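Local coordinates for protein angel homolog 2 (PDB 6RW0), which acts as a 2',3'-cyclic phosphatase of the CCR4 deadenylase family and probably binds the 3' untranslated regions of mRNA, at residues C190-H195 with A215-V220. Sequence-based numbering, arbitrary orientation.
Sequences CVANTH and AEISSV. With K (potassium ion), chain C.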
loop_
_atom_site.group_PDB
_atom_site.type_symbol
_atom_site.label_atom_id
_atom_site.label_comp_id
_atom_site.label_asym_id
_atom_site.label_seq_id
_atom_site.Cartn_x
_atom_site.Cartn_y
_atom_site.Cartn_z
ATOM N N CYS A 190 -8.441 11.664 -4.406
ATOM C CA CYS A 190 -7.674 10.727 -5.201
ATOM C C CYS A 190 -7.202 9.613 -4.281
ATOM O O CYS A 190 -6.501 9.878 -3.302
ATOM C CB CYS A 190 -6.477 11.452 -5.805
ATOM S SG CYS A 190 -5.406 10.392 -6.766
ATOM N N VAL A 191 -7.581 8.375 -4.590
ATOM C CA VAL A 191 -7.196 7.215 -3.795
ATOM C C VAL A 191 -6.298 6.331 -4.643
ATOM O O VAL A 191 -6.682 5.920 -5.749
ATOM C CB VAL A 191 -8.420 6.420 -3.312
ATOM C CG1 VAL A 191 -7.986 5.208 -2.497
ATOM C CG2 VAL A 191 -9.352 7.302 -2.508
ATOM N N ALA A 192 -5.114 6.029 -4.124
ATOM C CA ALA A 192 -4.134 5.216 -4.819
ATOM C C ALA A 192 -3.815 3.987 -3.988
ATOM O O ALA A 192 -3.884 4.017 -2.756
ATOM C CB ALA A 192 -2.864 6.010 -5.079
ATOM N N ASN A 193 -3.484 2.894 -4.679
ATOM C CA ASN A 193 -3.173 1.617 -4.053
ATOM C C ASN A 193 -2.115 0.919 -4.890
ATOM O O ASN A 193 -2.152 0.976 -6.124
ATOM C CB ASN A 193 -4.472 0.801 -3.985
ATOM C CG ASN A 193 -4.317 -0.537 -3.276
ATOM O OD1 ASN A 193 -3.370 -0.766 -2.534
ATOM N ND2 ASN A 193 -5.289 -1.419 -3.483
ATOM N N THR A 194 -1.166 0.268 -4.221
ATOM C CA THR A 194 -0.154 -0.494 -4.935
ATOM C C THR A 194 0.379 -1.606 -4.054
ATOM O O THR A 194 0.145 -1.646 -2.843
ATOM C CB THR A 194 0.983 0.415 -5.429
ATOM O OG1 THR A 194 1.801 -0.286 -6.374
ATOM C CG2 THR A 194 1.898 0.865 -4.288
ATOM N N HIS A 195 1.134 -2.494 -4.693
ATOM C CA HIS A 195 1.892 -3.551 -4.027
ATOM C C HIS A 195 3.219 -3.591 -4.783
ATOM O O HIS A 195 3.279 -4.074 -5.918
ATOM C CB HIS A 195 1.136 -4.869 -4.080
ATOM C CG HIS A 195 1.745 -5.949 -3.247
ATOM N ND1 HIS A 195 1.193 -7.207 -3.152
ATOM C CD2 HIS A 195 2.857 -5.962 -2.478
ATOM C CE1 HIS A 195 1.947 -7.954 -2.364
ATOM N NE2 HIS A 195 2.954 -7.220 -1.925
ATOM N N ALA A 215 3.738 9.492 -10.434
ATOM C CA ALA A 215 3.427 10.228 -11.657
ATOM C C ALA A 215 1.953 10.099 -12.019
ATOM O O ALA A 215 1.326 11.072 -12.435
ATOM C CB ALA A 215 4.306 9.741 -12.806
ATOM N N GLU A 216 1.376 8.904 -11.871
ATOM C CA GLU A 216 -0.048 8.766 -12.155
ATOM C C GLU A 216 -0.868 9.633 -11.205
ATOM O O GLU A 216 -1.806 10.320 -11.627
ATOM C CB GLU A 216 -0.476 7.303 -12.068
ATOM C CG GLU A 216 -1.897 7.080 -12.539
ATOM C CD GLU A 216 -2.044 7.140 -14.038
ATOM O OE1 GLU A 216 -1.032 7.008 -14.767
ATOM O OE2 GLU A 216 -3.183 7.312 -14.501
ATOM N N ILE A 217 -0.516 9.629 -9.918
ATOM C CA ILE A 217 -1.221 10.468 -8.951
ATOM C C ILE A 217 -1.101 11.937 -9.322
ATOM O O ILE A 217 -2.079 12.698 -9.240
ATOM C CB ILE A 217 -0.701 10.209 -7.525
ATOM C CG1 ILE A 217 -1.003 8.773 -7.115
ATOM C CG2 ILE A 217 -1.320 11.214 -6.564
ATOM C CD1 ILE A 217 -0.321 8.359 -5.812
ATOM N N SER A 218 0.090 12.365 -9.728
ATOM C CA SER A 218 0.264 13.767 -10.082
ATOM C C SER A 218 -0.641 14.174 -11.233
ATOM O O SER A 218 -1.111 15.318 -11.280
ATOM C CB SER A 218 1.713 14.034 -10.455
ATOM O OG SER A 218 1.832 15.333 -10.988
ATOM N N SER A 219 -0.904 13.269 -12.166
ATOM C CA SER A 219 -1.785 13.609 -13.271
ATOM C C SER A 219 -3.251 13.559 -12.856
ATOM O O SER A 219 -4.037 14.442 -13.232
ATOM C CB SER A 219 -1.518 12.666 -14.436
ATOM O OG SER A 219 -2.242 13.103 -15.563
ATOM N N VAL A 220 -3.639 12.537 -12.095
ATOM C CA VAL A 220 -5.047 12.354 -11.753
ATOM C C VAL A 220 -5.512 13.385 -10.733
ATOM O O VAL A 220 -6.638 13.887 -10.820
ATOM C CB VAL A 220 -5.260 10.915 -11.256
ATOM C CG1 VAL A 220 -6.675 10.735 -10.722
ATOM C CG2 VAL A 220 -4.962 9.919 -12.357
HETATM K K K C . -3.606 15.738 -15.540
HETATM O O HOH W 1 -5.437 17.717 -15.271
#
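With CG1 of I217 turned anti to its own carbonyl carbon (chi1 -64°) and the chain then running on extended to CD1, the ethyl arm of this helix residue reaches A192 on the strand, while its CG2 branch is left to meet C190. The sulfur of C190 swings out anti to the backbone N (chi1 178°) and approaches both I217 and V220. At the strand, the methyl CB of A192 meets the end of that arm, 3.5 Å from I217 CD1. Alanine suits this place because its small methyl lets the long isoleucine arm come right up to the strand. Two residues earlier on the strand, where the helix presents the shorter valine, the larger sulfur of C190 spans the distance: SG sits 4.2 Å from I217 CG2 and equally 4.2 Å from V220 CG1. The two branches of I217 thus serve two strand residues. I217 also touches I231 and M233 of the adjacent parallel strand 231-236, and V220 touches L176 of strand 171-179, so the helix packs across several strands. Strand 189-195, helix 203-220 and strand 231-236 form a beta-alpha-beta crossover in the endonuclease/exonuclease/phosphatase fold, and the helix segment runs nearly antiparallel to the strand segment, at 166° with axes 9.5 Å apart. V191 points to the other side of the sheet, where it packs on V100 and C102 of strand 100-107, as befits the layered core of the fold. On the helix, S219 binds a potassium ion through its backbone O at 2.7 Å and, more distantly, its OG. Between the segments the chemistry is entirely apolar, implying that close packing of methyl groups and sulfur, rather than directional polar bonds, joins helix to sheet here.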